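Local coordinates for protein antigen 43 (Escherichia coli, PDB 4KH3) that mediates self-association of Escherichia coli cells as an autotransporter, driving bacterial clumping by a Velcro-like mechanism and probably contributing to biofilms, at residues T166-N171 against T185-G190; W54-G59 against I73-G78; D257-T262 against T275-L280; G33-T38 against T65-G70; T268-T273 against D302-H307. All coordinates share one frame; numbering follows the deposited sequence.

The five contacts sample one construction, the stacking of successive coils in a long parallel beta-helix. Along the chain contacts 4 and 2 come first and interleave, their centres about 17 Å apart, because strands 35-36 and 65-66 each run on to the strands of contact 2. Contact 1 follows alone, its centre about 25 Å from that of contact 3. Contacts 3 and 5 interleave again. Contacts 2 and 5 belong to one run of parallel strands; contacts 1, 3 and 4 belong to another set, mostly parallel with a few antiparallel pairs. Contacts 4 and 5, centres about 57 Å apart, lie on opposite sides of the chain's centre; similar pairings thus recur along an elongated scaffold, consistent with an adhesin stalk.

Contact 1: residues T166-N171 against T185-G190; sequences TTINKN and TLIYAG
I168 lays its side chain beside that of I187 and against the methyl of T185, joining two successive coils of a parallel beta-helix on the buried face of their strands. The longer branch of I168 runs nearly straight (chi2 171°) and takes CD1 back toward T185, two residues before I187, to lie 3.7 Å from T185 CG2. The same CD1 meets I187 CD1 at 3.8 Å, and Q193 packs against all three residues. The backbone fixes I168 twice: its N donates to L186 O over 2.7 Å, and its O accepts from Y188 N at 3.0 Å, both bonds almost straight.

On the other face, L186 stands alongside T167, with CD2 4.1 Å from T167 OG1. Next along, T167 CG2 comes to the edge of the Y188 ring, 3.9 Å from CE2. The amide of N169 runs beside that ring with the two planes 14° apart, OD1 lying 3.2 Å from Y188 CD2 in an oblique approach. Its ND2 is held by N141 OD1 of the preceding coil, which helps set the amide's rotation.

Beyond the strands, G190 adopts a positive phi as the backbone bends, and its CA draws close to K170. There G190 O accepts from N171 N at 2.7 Å, the donor standing 54° out of the carbonyl plane.

Contact 2: residues W54-G59 against I73-G78; sequences WIKAGG and IVQAGG
W54 CG and I73 CG1 both stand anti to the carbonyl carbon, which sends the two side chains out side by side from paired parallel strands. A further twist in I73, whose chi2 of 95° lies away from a staggered value, swings its CD1 over the indole. This methyl sits 3.4 Å from the centroid of the W54 six-membered ring and only 8° off the normal, a CH-pi contact on the ring face. I73 CB and CG2 approach the ring nearer its rim, with CB 3.6 Å from W54 CE3. The indole is secured beyond these two coils of the beta-helix as well: NE1 bonds to N24, and the ring stacks with F26.

Between the strands I55 N donates to I73 O and Q75 N to I55 O. Farther along, K56 bends at chi3 and chi4 until NZ comes to Q75 OE1, a weak hydrogen bond of 3.1 Å. A water accepts from A57 N at 2.8 Å and donates a weak bond to Q75 OE1.

Both segments then leave their strands through type II turns, K56 to G59 and Q75 to G78, with G58 and G77 supplying the positive phi. G77 O has two donors: G58 N at 2.9 Å, well above the carbonyl plane, and a water at 2.7 Å from that O which also donates to G59 O. Since the partner offered to K56 is a neutral amide, cohesion here probably rests on aliphatic-aromatic packing and backbone bonds rather than on paired charges.

Contact 3: residues D257-T262 against T275-L280; sequences DVTQNT and TGTNRL
Q260 lies along N278 on the adjacent coil, and its side chain can be followed outward from CB, which is 3.7 Å from T277 O and 4.0 Å from N278 CB. With CG anti to the backbone N (chi1 171°) and the side chain extended beyond it, CG, CD and NE2 all keep beside N278 CB. At the tip the branches part: NE2 donates to V294 O, while OE1 receives a water at 2.9 Å that in turn accepts from N278 ND2. The two amide planes stand 63° apart.

The backbones belong to adjacent coils of a parallel beta-helix just past a corner at D257, and V258 N, T277 N and Q260 N supply the bonds between them. G276 lets the strands close in, its CA only 3.1 Å from V258 O in a CA-H...O contact. The pairing stops after Q260, whose O is joined to R279 N through a water 2.7 Å from that O. Here N278 OD1 accepts from L280 N, an Asx turn that bends residues 275-280 away. R279 leaves the bend across T262, with CD 3.6 Å from T262 OG1, and its NH2 forms salt bridges with D315 and E296.

Contact 4: residues G33-T38 against T65-G70; sequences GVTVST and TVTANG
The peptide group of V36 is the flat group on which the approach of residues 65-70 is centred, in place of any ring. G70 CA lies over one face and makes a CA-H...O contact of 3.2 Å to V36 O. T67 N donates to that oxygen at 3.0 Å from the other side, tilted 22° from the carbonyl plane. V66 CA comes in near the plane itself, 3.6 Å from V36 O. One carbonyl thus gathers three donors, one classical and two of the C-H type.

This pairing links neighbouring coils of the parallel beta-helix, strand 35-36 beside strand 65-66. T65 N bonds to V34 O, and V36 N donates almost straight to T65 O over 2.8 Å. A type I turn from T67 to G70, closed by G70 N to T67 O, then brings G70 back against S37 and T38, while N69 CB rests 3.6 Å from S37 O. V36 remains on the buried side, touching Q53.

On the opposite face T35 and T67 meet at about a right angle, methyl to methyl. The chi1 of T67, 70°, places its OG1 between backbone N and carbonyl carbon, facing residues 33-38, where it shares a hydrogen bond of 2.8 Å with S37 OG.

Contact 5: residues T268-T273 against D302-H307; sequences TSTAAT and DVLSGH
T268 and D302 open the pairing, with D302 N donating to T268 O at 3.0 Å. A water donates to the same oxygen and, weakly, to D302 OD2; D302 OD1 forms a salt bridge with R300 NE. Next, T270 N reaches D302 O over 3.2 Å, a bond noticeably bent at the hydrogen (135°). The third link uses a side chain: L304 N donates to T270 OG1 at 3.1 Å and 167°, so a hydroxyl serves where continued parallel pairing would use a backbone carbonyl. The chi1 of 44° holds that OG1 between the backbone N and the carbonyl carbon of T270, turned to residues 302-307.

Around this hydroxyl the packing closes. H307 CB lies 3.4 Å from T270 OG1, and L304 CB and CG lean on it as well. L304 continues outward to set CD1 3.8 Å from A271 CB, while at the strand end S269 CB faces D302 CB at 3.8 Å.

Residues 268-273 bend away in a type I turn, S269 to A272, with S269 OG accepting from A271 N as an ST turn; residues 302-307 bend in a type II turn, L304 to H307. The contact thus stacks two coils of the parallel beta-helix where strands 265-269 and 300-303 give way to turns.

Contact 1: residues T166-N171 against T185-G190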
# COMPACT_ATOMS: atom_id res chain seq x y z
N THR A 166 -13.48 16.75 -8.82
CA THR A 166 -13.30 16.76 -7.39
C THR A 166 -11.82 16.84 -7.07
O THR A 166 -11.01 16.16 -7.70
CB THR A 166 -13.89 15.47 -6.78
OG1 THR A 166 -15.25 15.34 -7.22
CG2 THR A 166 -13.84 15.50 -5.27
N THR A 167 -11.46 17.68 -6.10
CA THR A 167 -10.14 17.61 -5.50
C THR A 167 -10.25 17.06 -4.08
O THR A 167 -11.02 17.58 -3.26
CB THR A 167 -9.48 18.99 -5.37
OG1 THR A 167 -9.19 19.52 -6.67
CG2 THR A 167 -8.17 18.88 -4.59
N ILE A 168 -9.48 16.01 -3.80
CA ILE A 168 -9.42 15.48 -2.45
C ILE A 168 -8.06 15.81 -1.84
O ILE A 168 -7.03 15.28 -2.24
CB ILE A 168 -9.67 13.95 -2.43
CG1 ILE A 168 -10.92 13.59 -3.24
CG2 ILE A 168 -9.85 13.44 -1.00
CD1 ILE A 168 -11.10 12.08 -3.44
N ASN A 169 -8.06 16.73 -0.88
CA ASN A 169 -6.82 17.11 -0.22
C ASN A 169 -6.44 16.20 0.95
O ASN A 169 -7.13 15.21 1.20
CB ASN A 169 -6.90 18.56 0.22
CG ASN A 169 -6.85 19.51 -0.96
OD1 ASN A 169 -5.95 19.41 -1.79
ND2 ASN A 169 -7.83 20.42 -1.05
N LYS A 170 -5.36 16.53 1.64
CA LYS A 170 -4.96 15.78 2.83
C LYS A 170 -6.15 15.70 3.79
O LYS A 170 -6.87 16.69 4.00
CB LYS A 170 -3.78 16.48 3.50
CG LYS A 170 -3.24 15.79 4.74
CD LYS A 170 -1.98 16.51 5.23
CE LYS A 170 -1.51 16.02 6.60
NZ LYS A 170 -1.17 14.56 6.59
N ASN A 171 -6.37 14.51 4.34
CA ASN A 171 -7.49 14.23 5.25
C ASN A 171 -8.85 14.10 4.59
O ASN A 171 -9.84 13.83 5.27
CB ASN A 171 -7.57 15.26 6.38
CG ASN A 171 -6.30 15.31 7.20
OD1 ASN A 171 -5.73 14.27 7.56
ND2 ASN A 171 -5.82 16.52 7.47
N THR A 185 -11.07 13.07 -10.83
CA THR A 185 -10.82 13.26 -9.42
C THR A 185 -9.33 13.42 -9.20
O THR A 185 -8.54 12.60 -9.68
CB THR A 185 -11.35 12.06 -8.63
OG1 THR A 185 -12.75 11.92 -8.88
CG2 THR A 185 -11.14 12.25 -7.16
N LEU A 186 -8.95 14.47 -8.48
CA LEU A 186 -7.55 14.71 -8.14
C LEU A 186 -7.31 14.40 -6.67
O LEU A 186 -7.95 14.97 -5.80
CB LEU A 186 -7.17 16.16 -8.44
CG LEU A 186 -5.81 16.65 -7.96
CD1 LEU A 186 -4.68 15.82 -8.56
CD2 LEU A 186 -5.64 18.13 -8.30
N ILE A 187 -6.39 13.48 -6.38
CA ILE A 187 -6.19 13.07 -4.99
C ILE A 187 -4.75 13.28 -4.52
O ILE A 187 -3.82 12.64 -5.02
CB ILE A 187 -6.60 11.59 -4.79
CG1 ILE A 187 -7.93 11.30 -5.50
CG2 ILE A 187 -6.70 11.24 -3.32
CD1 ILE A 187 -8.47 9.94 -5.20
N TYR A 188 -4.57 14.17 -3.55
CA TYR A 188 -3.23 14.46 -3.03
C TYR A 188 -2.85 13.52 -1.89
O TYR A 188 -3.67 12.73 -1.40
CB TYR A 188 -3.13 15.91 -2.54
CG TYR A 188 -3.15 16.95 -3.65
CD1 TYR A 188 -2.03 17.16 -4.45
CD2 TYR A 188 -4.28 17.73 -3.89
CE1 TYR A 188 -2.03 18.11 -5.47
CE2 TYR A 188 -4.30 18.68 -4.89
CZ TYR A 188 -3.17 18.86 -5.68
OH TYR A 188 -3.17 19.80 -6.69
N ALA A 189 -1.58 13.60 -1.50
CA ALA A 189 -1.06 12.85 -0.37
C ALA A 189 -1.99 13.02 0.82
O ALA A 189 -2.35 14.15 1.16
CB ALA A 189 0.34 13.34 -0.02
N GLY A 190 -2.38 11.90 1.44
CA GLY A 190 -3.25 11.93 2.61
C GLY A 190 -4.75 12.01 2.31
O GLY A 190 -5.57 12.14 3.24
O HOH W 1 -14.92 13.61 -9.17

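Contact 2: residues W54-G59 against I73-G78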
# COMPACT_ATOMS: atom_id res chain seq x y z
N TRP A 54 -36.79 28.50 2.66
CA TRP A 54 -37.17 27.76 1.46
C TRP A 54 -36.89 28.64 0.27
O TRP A 54 -37.55 29.66 0.07
CB TRP A 54 -38.67 27.38 1.51
CG TRP A 54 -39.05 26.64 2.76
CD1 TRP A 54 -39.24 27.18 4.00
CD2 TRP A 54 -39.26 25.23 2.90
NE1 TRP A 54 -39.56 26.19 4.90
CE2 TRP A 54 -39.58 24.98 4.25
CE3 TRP A 54 -39.22 24.15 2.01
CZ2 TRP A 54 -39.85 23.71 4.74
CZ3 TRP A 54 -39.49 22.87 2.50
CH2 TRP A 54 -39.81 22.66 3.85
N ILE A 55 -35.89 28.27 -0.52
CA ILE A 55 -35.59 29.03 -1.72
C ILE A 55 -36.39 28.37 -2.81
O ILE A 55 -36.11 27.24 -3.19
CB ILE A 55 -34.10 29.00 -2.10
CG1 ILE A 55 -33.22 29.30 -0.87
CG2 ILE A 55 -33.82 29.99 -3.20
CD1 ILE A 55 -33.44 30.68 -0.26
N LYS A 56 -37.41 29.06 -3.30
CA LYS A 56 -38.32 28.47 -4.26
C LYS A 56 -37.88 28.71 -5.69
O LYS A 56 -36.92 29.46 -5.94
CB LYS A 56 -39.74 29.00 -4.04
CG LYS A 56 -40.19 28.91 -2.59
CD LYS A 56 -41.64 29.35 -2.42
CE LYS A 56 -42.59 28.37 -3.10
NZ LYS A 56 -42.36 26.95 -2.65
N ALA A 57 -38.58 28.08 -6.62
CA ALA A 57 -38.32 28.25 -8.04
C ALA A 57 -38.15 29.73 -8.42
O ALA A 57 -39.03 30.56 -8.19
CB ALA A 57 -39.43 27.59 -8.86
N GLY A 58 -36.99 30.06 -8.98
CA GLY A 58 -36.72 31.42 -9.38
C GLY A 58 -36.17 32.30 -8.27
O GLY A 58 -35.78 33.43 -8.50
N GLY A 59 -36.16 31.77 -7.04
CA GLY A 59 -35.65 32.52 -5.91
C GLY A 59 -34.17 32.32 -5.69
O GLY A 59 -33.58 31.36 -6.20
N ILE A 73 -33.72 24.89 2.49
CA ILE A 73 -34.26 23.99 1.48
C ILE A 73 -34.26 24.69 0.13
O ILE A 73 -35.00 25.65 -0.10
CB ILE A 73 -35.69 23.51 1.80
CG1 ILE A 73 -35.76 22.94 3.22
CG2 ILE A 73 -36.14 22.48 0.78
CD1 ILE A 73 -36.23 23.94 4.27
N VAL A 74 -33.39 24.22 -0.75
CA VAL A 74 -33.26 24.83 -2.05
C VAL A 74 -34.01 23.97 -3.02
O VAL A 74 -33.59 22.85 -3.34
CB VAL A 74 -31.80 24.95 -2.48
CG1 VAL A 74 -31.70 25.55 -3.87
CG2 VAL A 74 -31.05 25.80 -1.48
N GLN A 75 -35.16 24.48 -3.45
CA GLN A 75 -36.06 23.70 -4.28
C GLN A 75 -35.63 23.75 -5.73
O GLN A 75 -34.84 24.62 -6.13
CB GLN A 75 -37.48 24.21 -4.11
CG GLN A 75 -37.89 24.25 -2.65
CD GLN A 75 -39.34 23.88 -2.41
OE1 GLN A 75 -40.24 24.71 -2.58
NE2 GLN A 75 -39.57 22.63 -2.00
N ALA A 76 -36.14 22.82 -6.53
CA ALA A 76 -35.86 22.83 -7.95
C ALA A 76 -36.17 24.22 -8.51
O ALA A 76 -37.20 24.81 -8.18
CB ALA A 76 -36.66 21.76 -8.65
N GLY A 77 -35.25 24.76 -9.30
CA GLY A 77 -35.39 26.10 -9.84
C GLY A 77 -34.84 27.16 -8.91
O GLY A 77 -34.69 28.33 -9.28
N GLY A 78 -34.55 26.75 -7.68
CA GLY A 78 -33.97 27.67 -6.71
C GLY A 78 -32.45 27.72 -6.77
O GLY A 78 -31.81 26.79 -7.25
O HOH W 2 -40.47 26.18 -5.68
O HOH W 3 -33.28 30.64 -8.82

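Contact 3: residues D257-T262 against T275-L280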
# COMPACT_ATOMS: atom_id res chain seq x y z
N ASP A 257 -4.80 -3.49 -18.97
CA ASP A 257 -4.27 -2.34 -19.67
C ASP A 257 -3.47 -1.45 -18.73
O ASP A 257 -3.59 -0.21 -18.74
CB ASP A 257 -5.38 -1.56 -20.37
CG ASP A 257 -5.88 -2.26 -21.61
OD1 ASP A 257 -5.03 -2.75 -22.39
OD2 ASP A 257 -7.10 -2.34 -21.81
N VAL A 258 -2.66 -2.09 -17.91
CA VAL A 258 -1.78 -1.39 -17.01
C VAL A 258 -0.58 -0.93 -17.81
O VAL A 258 0.14 -1.74 -18.38
CB VAL A 258 -1.33 -2.30 -15.87
CG1 VAL A 258 -0.25 -1.63 -15.04
CG2 VAL A 258 -2.54 -2.71 -15.02
N THR A 259 -0.37 0.38 -17.87
CA THR A 259 0.85 0.92 -18.44
C THR A 259 1.78 1.24 -17.30
O THR A 259 1.58 2.21 -16.56
CB THR A 259 0.60 2.17 -19.27
OG1 THR A 259 -0.27 1.85 -20.37
CG2 THR A 259 1.90 2.73 -19.80
N GLN A 260 2.79 0.40 -17.13
CA GLN A 260 3.73 0.53 -16.03
C GLN A 260 5.00 1.19 -16.56
O GLN A 260 5.81 0.54 -17.23
CB GLN A 260 4.03 -0.85 -15.44
CG GLN A 260 5.16 -0.87 -14.42
CD GLN A 260 5.37 -2.25 -13.85
OE1 GLN A 260 4.43 -3.02 -13.71
NE2 GLN A 260 6.62 -2.58 -13.53
N ASN A 261 5.15 2.48 -16.26
CA ASN A 261 6.34 3.22 -16.68
C ASN A 261 7.51 2.92 -15.77
O ASN A 261 7.33 2.32 -14.70
CB ASN A 261 6.08 4.73 -16.72
CG ASN A 261 5.10 5.10 -17.81
OD1 ASN A 261 5.11 4.51 -18.89
ND2 ASN A 261 4.24 6.07 -17.53
N THR A 262 8.70 3.32 -16.21
CA THR A 262 9.93 3.05 -15.48
C THR A 262 9.85 3.58 -14.07
O THR A 262 9.47 4.72 -13.84
CB THR A 262 11.16 3.68 -16.18
OG1 THR A 262 11.17 3.28 -17.55
CG2 THR A 262 12.46 3.22 -15.51
N THR A 275 -2.79 -7.39 -16.43
CA THR A 275 -2.21 -7.37 -17.78
C THR A 275 -1.83 -5.95 -18.21
O THR A 275 -2.51 -4.98 -17.85
CB THR A 275 -3.15 -8.00 -18.83
OG1 THR A 275 -4.37 -7.26 -18.89
CG2 THR A 275 -3.45 -9.45 -18.50
N GLY A 276 -0.75 -5.83 -18.98
CA GLY A 276 -0.40 -4.56 -19.58
C GLY A 276 0.96 -4.54 -20.24
O GLY A 276 1.41 -5.53 -20.82
N THR A 277 1.62 -3.39 -20.17
CA THR A 277 2.98 -3.24 -20.68
C THR A 277 3.86 -2.56 -19.66
O THR A 277 3.42 -1.67 -18.95
CB THR A 277 3.03 -2.40 -21.97
OG1 THR A 277 2.25 -1.20 -21.76
CG2 THR A 277 2.46 -3.18 -23.13
N ASN A 278 5.10 -2.98 -19.58
CA ASN A 278 6.06 -2.24 -18.78
C ASN A 278 7.19 -1.83 -19.69
O ASN A 278 7.07 -1.93 -20.92
CB ASN A 278 6.54 -3.06 -17.58
CG ASN A 278 7.02 -4.45 -17.96
OD1 ASN A 278 7.74 -4.63 -18.95
ND2 ASN A 278 6.64 -5.45 -17.16
N ARG A 279 8.30 -1.41 -19.11
CA ARG A 279 9.42 -0.91 -19.90
C ARG A 279 10.12 -2.04 -20.66
O ARG A 279 11.04 -1.80 -21.44
CB ARG A 279 10.41 -0.15 -19.02
CG ARG A 279 11.07 -0.97 -17.92
CD ARG A 279 12.22 -0.18 -17.32
NE ARG A 279 12.70 -0.70 -16.05
CZ ARG A 279 13.61 -1.66 -15.93
NH1 ARG A 279 14.12 -2.23 -17.01
NH2 ARG A 279 13.99 -2.07 -14.72
N LEU A 280 9.68 -3.28 -20.45
CA LEU A 280 10.27 -4.41 -21.14
C LEU A 280 9.27 -5.05 -22.10
O LEU A 280 9.58 -6.05 -22.74
CB LEU A 280 10.78 -5.45 -20.15
CG LEU A 280 12.01 -5.04 -19.34
CD1 LEU A 280 12.63 -6.24 -18.63
CD2 LEU A 280 13.03 -4.35 -20.24
O HOH W 4 8.21 -0.35 -16.47
O HOH W 5 5.18 -5.63 -14.69

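Contact 4: residues G33-T38 against T65-G70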
# COMPACT_ATOMS: atom_id res chain seq x y z
N GLY A 33 -28.09 37.15 3.46
CA GLY A 33 -27.47 37.25 4.77
C GLY A 33 -28.32 36.77 5.93
O GLY A 33 -28.04 37.07 7.09
N VAL A 34 -29.37 36.02 5.61
CA VAL A 34 -30.22 35.47 6.65
C VAL A 34 -29.45 34.40 7.43
O VAL A 34 -28.75 33.59 6.84
CB VAL A 34 -31.50 34.85 6.04
CG1 VAL A 34 -32.35 34.21 7.12
CG2 VAL A 34 -32.30 35.90 5.31
N THR A 35 -29.58 34.43 8.76
CA THR A 35 -29.11 33.34 9.61
C THR A 35 -30.27 32.38 9.88
O THR A 35 -31.34 32.80 10.33
CB THR A 35 -28.55 33.85 10.97
OG1 THR A 35 -27.43 34.71 10.73
CG2 THR A 35 -28.11 32.69 11.88
N VAL A 36 -30.07 31.11 9.58
CA VAL A 36 -31.13 30.11 9.67
C VAL A 36 -30.83 29.14 10.81
O VAL A 36 -29.88 28.35 10.73
CB VAL A 36 -31.27 29.33 8.33
CG1 VAL A 36 -32.34 28.27 8.44
CG2 VAL A 36 -31.60 30.29 7.19
N SER A 37 -31.62 29.21 11.87
CA SER A 37 -31.34 28.42 13.06
C SER A 37 -32.51 27.55 13.46
O SER A 37 -32.67 27.25 14.63
CB SER A 37 -30.99 29.33 14.22
OG SER A 37 -29.87 30.12 13.90
N THR A 38 -33.31 27.15 12.48
CA THR A 38 -34.47 26.33 12.74
C THR A 38 -34.79 25.54 11.48
O THR A 38 -34.40 25.95 10.38
CB THR A 38 -35.70 27.19 13.13
OG1 THR A 38 -36.81 26.34 13.44
CG2 THR A 38 -36.10 28.12 12.00
N THR A 65 -26.29 31.88 6.44
CA THR A 65 -25.55 31.09 7.41
C THR A 65 -26.52 30.12 8.05
O THR A 65 -27.56 30.53 8.57
CB THR A 65 -24.91 31.97 8.51
OG1 THR A 65 -23.90 32.80 7.93
CG2 THR A 65 -24.25 31.09 9.58
N VAL A 66 -26.21 28.83 7.98
CA VAL A 66 -27.08 27.81 8.55
C VAL A 66 -26.39 27.22 9.76
O VAL A 66 -25.30 26.66 9.65
CB VAL A 66 -27.43 26.71 7.54
CG1 VAL A 66 -28.58 25.84 8.06
CG2 VAL A 66 -27.83 27.32 6.22
N THR A 67 -27.02 27.37 10.92
CA THR A 67 -26.44 26.93 12.18
C THR A 67 -27.03 25.57 12.61
O THR A 67 -27.79 24.95 11.85
CB THR A 67 -26.66 27.99 13.29
OG1 THR A 67 -28.05 28.04 13.64
CG2 THR A 67 -26.22 29.37 12.81
N ALA A 68 -26.69 25.15 13.82
CA ALA A 68 -26.95 23.80 14.33
C ALA A 68 -28.34 23.18 14.06
O ALA A 68 -28.45 22.02 13.63
CB ALA A 68 -26.63 23.74 15.82
N ASN A 69 -29.39 23.94 14.32
CA ASN A 69 -30.74 23.44 14.07
C ASN A 69 -31.33 23.98 12.77
O ASN A 69 -32.53 23.85 12.52
CB ASN A 69 -31.66 23.80 15.24
CG ASN A 69 -31.38 22.98 16.46
OD1 ASN A 69 -31.15 21.77 16.37
ND2 ASN A 69 -31.39 23.62 17.62
N GLY A 70 -30.49 24.61 11.95
CA GLY A 70 -30.95 25.29 10.77
C GLY A 70 -31.14 24.34 9.62
O GLY A 70 -30.38 23.39 9.47

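Contact 5: residues T268-T273 against D302-H307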
# COMPACT_ATOMS: atom_id res chain seq x y z
N THR A 268 1.70 -7.43 -6.36
CA THR A 268 0.65 -8.40 -6.63
C THR A 268 1.13 -9.84 -6.39
O THR A 268 2.20 -10.07 -5.84
CB THR A 268 0.10 -8.22 -8.06
OG1 THR A 268 -1.13 -8.94 -8.21
CG2 THR A 268 1.11 -8.69 -9.11
N SER A 269 0.31 -10.80 -6.79
CA SER A 269 0.68 -12.20 -6.63
C SER A 269 0.03 -13.00 -7.75
O SER A 269 -0.69 -12.45 -8.59
CB SER A 269 0.21 -12.73 -5.28
OG SER A 269 -1.20 -12.86 -5.27
N THR A 270 0.27 -14.30 -7.73
CA THR A 270 -0.20 -15.15 -8.82
C THR A 270 -1.69 -15.43 -8.67
O THR A 270 -2.31 -16.01 -9.54
CB THR A 270 0.62 -16.45 -8.89
OG1 THR A 270 0.79 -16.97 -7.57
CG2 THR A 270 2.00 -16.18 -9.46
N ALA A 271 -2.26 -14.99 -7.55
CA ALA A 271 -3.70 -15.12 -7.33
C ALA A 271 -4.49 -13.91 -7.85
O ALA A 271 -5.71 -13.84 -7.71
CB ALA A 271 -3.99 -15.35 -5.84
N ALA A 272 -3.79 -12.96 -8.46
CA ALA A 272 -4.45 -11.78 -9.03
C ALA A 272 -4.43 -11.83 -10.56
O ALA A 272 -3.72 -12.64 -11.15
CB ALA A 272 -3.79 -10.49 -8.53
N THR A 273 -5.19 -10.94 -11.19
CA THR A 273 -5.16 -10.81 -12.64
C THR A 273 -4.65 -9.42 -13.03
O THR A 273 -5.27 -8.41 -12.70
CB THR A 273 -6.54 -10.99 -13.25
OG1 THR A 273 -7.07 -12.25 -12.82
CG2 THR A 273 -6.45 -10.96 -14.78
N ASP A 302 4.44 -12.07 -5.34
CA ASP A 302 4.44 -13.29 -4.56
C ASP A 302 4.02 -14.43 -5.48
O ASP A 302 2.93 -14.40 -6.04
CB ASP A 302 3.47 -13.21 -3.38
CG ASP A 302 3.87 -12.14 -2.37
OD1 ASP A 302 5.03 -11.70 -2.37
OD2 ASP A 302 3.01 -11.75 -1.56
N VAL A 303 4.90 -15.41 -5.64
CA VAL A 303 4.55 -16.60 -6.40
C VAL A 303 4.10 -17.68 -5.43
O VAL A 303 4.89 -18.24 -4.67
CB VAL A 303 5.70 -17.07 -7.31
CG1 VAL A 303 5.31 -18.32 -8.08
CG2 VAL A 303 6.07 -15.96 -8.28
N LEU A 304 2.80 -17.94 -5.42
CA LEU A 304 2.20 -18.85 -4.47
C LEU A 304 2.41 -20.31 -4.87
O LEU A 304 2.79 -20.63 -6.00
CB LEU A 304 0.72 -18.56 -4.32
CG LEU A 304 0.37 -17.09 -4.03
CD1 LEU A 304 -1.12 -16.93 -3.82
CD2 LEU A 304 1.15 -16.58 -2.83
N SER A 305 2.16 -21.19 -3.91
CA SER A 305 2.31 -22.62 -4.11
C SER A 305 1.50 -23.10 -5.31
O SER A 305 0.29 -22.86 -5.39
CB SER A 305 1.87 -23.37 -2.85
OG SER A 305 2.00 -24.76 -3.04
N GLY A 306 2.17 -23.77 -6.24
CA GLY A 306 1.50 -24.33 -7.40
C GLY A 306 1.50 -23.41 -8.60
O GLY A 306 0.97 -23.74 -9.66
N HIS A 307 2.12 -22.24 -8.44
CA HIS A 307 2.09 -21.24 -9.50
C HIS A 307 3.45 -20.88 -10.03
O HIS A 307 4.47 -21.27 -9.48
CB HIS A 307 1.27 -20.04 -9.05
CG HIS A 307 -0.18 -20.36 -8.88
ND1 HIS A 307 -0.90 -20.02 -7.77
CD2 HIS A 307 -1.02 -21.05 -9.68
CE1 HIS A 307 -2.14 -20.47 -7.89
NE2 HIS A 307 -2.24 -21.10 -9.05
O HOH W 6 2.66 -9.08 -3.12